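Local coordinates for 2-Cys peroxiredoxin (Plasmodium yoelii, PDB 2H01), which probably reduces hydrogen peroxide and organic hydroperoxides to water and alcohols, as a thiol-dependent thioredoxin peroxidase, at residues E67-H79 against K96-A108. Sequence-based numbering, arbitrary orientation.
Sequences ELLGCSVDSKFTH and KHTLISDISKSIA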
# COMPACT_ATOMS: atom_id res chain seq x y z
N GLU A 67 -5.77 0.29 6.31
CA GLU A 67 -6.45 0.34 5.02
C GLU A 67 -5.46 -0.00 3.91
O GLU A 67 -4.43 0.66 3.75
CB GLU A 67 -7.02 1.75 4.80
CG GLU A 67 -7.84 1.93 3.52
CD GLU A 67 -9.19 1.25 3.59
OE1 GLU A 67 -9.76 1.14 4.70
OE2 GLU A 67 -9.69 0.86 2.52
N LEU A 68 -5.78 -1.03 3.12
CA LEU A 68 -4.91 -1.45 2.03
C LEU A 68 -5.23 -0.72 0.73
O LEU A 68 -6.39 -0.63 0.35
CB LEU A 68 -5.05 -2.95 1.76
CG LEU A 68 -4.32 -3.96 2.63
CD1 LEU A 68 -4.56 -5.37 2.07
CD2 LEU A 68 -2.83 -3.64 2.62
N LEU A 69 -4.19 -0.21 0.07
CA LEU A 69 -4.35 0.48 -1.20
C LEU A 69 -3.30 -0.02 -2.19
O LEU A 69 -2.10 0.16 -1.97
CB LEU A 69 -4.23 2.01 -1.02
CG LEU A 69 -5.32 2.68 -0.15
CD1 LEU A 69 -5.07 4.17 -0.07
CD2 LEU A 69 -6.70 2.42 -0.74
N GLY A 70 -3.75 -0.67 -3.25
CA GLY A 70 -2.86 -1.18 -4.28
C GLY A 70 -2.81 -0.21 -5.45
O GLY A 70 -3.84 0.19 -5.97
N CYS A 71 -1.61 0.15 -5.88
CA CYS A 71 -1.49 1.11 -6.97
C CYS A 71 -0.59 0.69 -8.13
O CYS A 71 0.51 0.18 -7.93
CB CYS A 71 -0.99 2.43 -6.38
SG CYS A 71 -0.73 3.80 -7.54
N SER A 72 -1.09 0.89 -9.35
CA SER A 72 -0.34 0.62 -10.59
C SER A 72 -0.77 1.73 -11.54
O SER A 72 -1.84 2.32 -11.38
CB SER A 72 -0.66 -0.74 -11.20
OG SER A 72 -1.75 -0.67 -12.10
N VAL A 73 0.04 2.01 -12.54
CA VAL A 73 -0.29 3.07 -13.48
C VAL A 73 -1.47 2.77 -14.42
O VAL A 73 -1.85 3.62 -15.22
CB VAL A 73 0.96 3.47 -14.31
CG1 VAL A 73 2.11 3.85 -13.36
CG2 VAL A 73 1.37 2.33 -15.21
N ASP A 74 -2.02 1.56 -14.33
CA ASP A 74 -3.21 1.16 -15.07
C ASP A 74 -4.46 1.99 -14.75
O ASP A 74 -4.56 2.58 -13.69
CB ASP A 74 -3.51 -0.33 -14.85
CG ASP A 74 -2.43 -1.26 -15.39
OD1 ASP A 74 -2.39 -1.50 -16.60
OD2 ASP A 74 -1.58 -1.82 -14.68
N SER A 75 -5.42 2.01 -15.67
CA SER A 75 -6.66 2.76 -15.45
C SER A 75 -7.61 1.96 -14.55
O SER A 75 -7.39 0.77 -14.30
CB SER A 75 -7.37 3.02 -16.79
OG SER A 75 -7.82 1.80 -17.35
N LYS A 76 -8.66 2.62 -14.06
CA LYS A 76 -9.63 1.94 -13.21
C LYS A 76 -10.39 0.89 -14.00
O LYS A 76 -10.81 -0.13 -13.46
CB LYS A 76 -10.61 2.94 -12.57
CG LYS A 76 -11.44 3.78 -13.53
CD LYS A 76 -12.58 4.45 -12.74
CE LYS A 76 -13.55 5.24 -13.61
NZ LYS A 76 -12.94 6.48 -14.13
N PHE A 77 -10.57 1.14 -15.30
CA PHE A 77 -11.27 0.20 -16.16
C PHE A 77 -10.48 -1.10 -16.28
O PHE A 77 -11.06 -2.19 -16.27
CB PHE A 77 -11.51 0.82 -17.52
CG PHE A 77 -12.40 2.02 -17.48
CD1 PHE A 77 -13.77 1.88 -17.30
CD2 PHE A 77 -11.87 3.29 -17.59
CE1 PHE A 77 -14.60 2.98 -17.23
CE2 PHE A 77 -12.69 4.41 -17.53
CZ PHE A 77 -14.07 4.26 -17.34
N THR A 78 -9.17 -1.03 -16.42
CA THR A 78 -8.44 -2.29 -16.47
C THR A 78 -8.26 -3.01 -15.15
O THR A 78 -8.13 -4.23 -15.13
CB THR A 78 -7.19 -2.28 -17.35
OG1 THR A 78 -6.96 -0.97 -17.85
CG2 THR A 78 -5.98 -2.59 -16.56
N HIS A 79 -8.31 -2.27 -14.04
CA HIS A 79 -8.33 -2.93 -12.74
C HIS A 79 -9.60 -3.77 -12.64
O HIS A 79 -9.57 -4.94 -12.28
CB HIS A 79 -8.36 -1.91 -11.58
CG HIS A 79 -7.05 -1.24 -11.31
ND1 HIS A 79 -5.85 -1.71 -11.79
CD2 HIS A 79 -6.75 -0.15 -10.56
CE1 HIS A 79 -4.87 -0.95 -11.35
NE2 HIS A 79 -5.39 0.00 -10.60
N LYS A 96 -10.67 -7.93 -2.17
CA LYS A 96 -11.67 -7.29 -1.36
C LYS A 96 -11.22 -5.93 -0.83
O LYS A 96 -11.95 -5.24 -0.16
CB LYS A 96 -12.13 -8.24 -0.27
CG LYS A 96 -13.11 -9.27 -0.77
CD LYS A 96 -14.27 -8.60 -1.49
CE LYS A 96 -15.05 -9.55 -2.39
NZ LYS A 96 -15.78 -10.63 -1.70
N HIS A 97 -10.01 -5.54 -1.21
CA HIS A 97 -9.48 -4.23 -0.81
C HIS A 97 -9.37 -3.36 -2.06
O HIS A 97 -9.36 -3.87 -3.18
CB HIS A 97 -8.13 -4.38 -0.10
CG HIS A 97 -7.03 -4.92 -0.96
ND1 HIS A 97 -6.22 -4.12 -1.74
CD2 HIS A 97 -6.56 -6.18 -1.11
CE1 HIS A 97 -5.30 -4.86 -2.33
NE2 HIS A 97 -5.48 -6.11 -1.96
N THR A 98 -9.29 -2.05 -1.89
CA THR A 98 -9.25 -1.16 -3.04
C THR A 98 -7.95 -1.02 -3.83
O THR A 98 -6.85 -1.10 -3.29
CB THR A 98 -9.77 0.28 -2.66
OG1 THR A 98 -8.92 1.28 -3.24
CG2 THR A 98 -9.85 0.45 -1.17
N LEU A 99 -8.10 -0.87 -5.14
CA LEU A 99 -6.98 -0.68 -6.05
C LEU A 99 -7.14 0.73 -6.62
O LEU A 99 -8.22 1.10 -7.09
CB LEU A 99 -7.02 -1.71 -7.18
CG LEU A 99 -6.85 -3.20 -6.80
CD1 LEU A 99 -6.94 -4.06 -8.05
CD2 LEU A 99 -5.51 -3.41 -6.12
N ILE A 100 -6.25 1.47 -6.76
CA ILE A 100 -6.40 2.81 -7.32
C ILE A 100 -5.61 2.95 -8.62
O ILE A 100 -4.65 2.20 -8.86
CB ILE A 100 -5.93 3.87 -6.30
CG1 ILE A 100 -4.47 3.64 -5.92
CG2 ILE A 100 -6.81 3.84 -5.06
CD1 ILE A 100 -3.86 4.77 -5.12
N SER A 101 -5.92 3.94 -9.26
CA SER A 101 -5.40 4.07 -10.61
C SER A 101 -4.56 5.32 -10.76
O SER A 101 -5.06 6.43 -10.63
CB SER A 101 -6.56 4.12 -11.61
OG SER A 101 -6.11 4.45 -12.92
N ASP A 102 -3.28 5.09 -11.05
CA ASP A 102 -2.28 6.14 -11.23
C ASP A 102 -2.02 6.47 -12.70
O ASP A 102 -0.91 6.33 -13.18
CB ASP A 102 -0.98 5.77 -10.52
CG ASP A 102 0.00 6.92 -10.44
OD1 ASP A 102 -0.43 8.08 -10.51
OD2 ASP A 102 1.22 6.76 -10.31
N ILE A 103 -3.05 6.93 -13.40
CA ILE A 103 -3.03 6.99 -14.85
C ILE A 103 -2.24 8.14 -15.43
O ILE A 103 -1.85 8.10 -16.58
CB ILE A 103 -4.45 6.97 -15.43
CG1 ILE A 103 -4.38 7.22 -16.93
CG2 ILE A 103 -5.30 8.03 -14.81
CD1 ILE A 103 -5.17 6.26 -17.71
N SER A 104 -2.02 9.18 -14.64
CA SER A 104 -1.07 10.22 -14.99
C SER A 104 0.36 9.92 -14.58
O SER A 104 1.27 10.62 -14.95
CB SER A 104 -1.53 11.57 -14.44
OG SER A 104 -1.09 11.78 -13.12
N LYS A 105 0.53 8.86 -13.80
CA LYS A 105 1.83 8.48 -13.27
C LYS A 105 2.32 9.38 -12.14
O LYS A 105 3.41 9.18 -11.61
CB LYS A 105 2.88 8.40 -14.37
CG LYS A 105 2.67 7.24 -15.31
CD LYS A 105 3.78 7.11 -16.32
CE LYS A 105 3.29 6.44 -17.57
NZ LYS A 105 2.85 5.07 -17.29
N SER A 106 1.47 10.31 -11.72
CA SER A 106 1.83 11.32 -10.75
C SER A 106 2.15 10.76 -9.36
O SER A 106 3.07 11.19 -8.71
CB SER A 106 0.77 12.42 -10.68
OG SER A 106 -0.43 11.99 -10.08
N ILE A 107 1.38 9.78 -8.93
CA ILE A 107 1.54 9.21 -7.61
C ILE A 107 2.85 8.46 -7.50
O ILE A 107 3.64 8.71 -6.60
CB ILE A 107 0.34 8.31 -7.25
CG1 ILE A 107 -0.95 9.14 -7.24
CG2 ILE A 107 0.55 7.65 -5.92
CD1 ILE A 107 -2.21 8.37 -7.48
N ALA A 108 3.10 7.56 -8.44
CA ALA A 108 4.36 6.85 -8.48
C ALA A 108 5.50 7.84 -8.44
O ALA A 108 6.48 7.61 -7.76
CB ALA A 108 4.45 5.96 -9.69
O HOH W 1 -0.26 5.06 -17.04
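With its ring CG set anti to the carbonyl carbon (chi1 -76°), H79 hangs from the first turn of its helix toward strand 98-101, and NE2 reaches I100 O at 2.9 Å. The carbonyl oxygen lies in the ring plane, whereas the N-H comes down from above the plane of the carbonyl, missing the lone pairs of I100 O. Histidine suits this place because its other nitrogen, ND1, hydrogen-bonds to D42 OD2; the two bonds fix the ring's rotation, while L99 CD1 lies over the rim of one face and S75 O over that of the other. S101 turns its hydroxyl anti to the backbone N (chi1 171°), and OG donates to D74 O, linking S101 to the loop before the helix; at 2.5 Å this bond is unusually short, its exact length doubtful. The strands themselves pair in parallel: G70 N donates to T98 O, I100 N to G70 O at 2.8 Å, and D102 N to S72 O. G70, having no side chain, leaves room for L99 CD2, 3.9 Å from G70 CA. On the other side of the sheet, small C71 and branched I100 pack together, CB to CG1 at 3.7 Å, and C71 SG touches D102 CB. The D102 carboxylate accepts from I107 N (OD1) and A108 N (OD2), where its negative charge probably interacts favourably with the positive end of the helix dipole. L68 CD1, on a flexible apolar branch, sits over one face of the flat H97 ring, a CH-pi contact. K105's long chain lets NZ pass V73 CG2 and still reach S118 O and a water shared with V73 O. Strand 66-72, helix 76-83 and strand 98-101 thus form a beta-alpha-beta crossover unit within the thioredoxin-like fold of the peroxiredoxins.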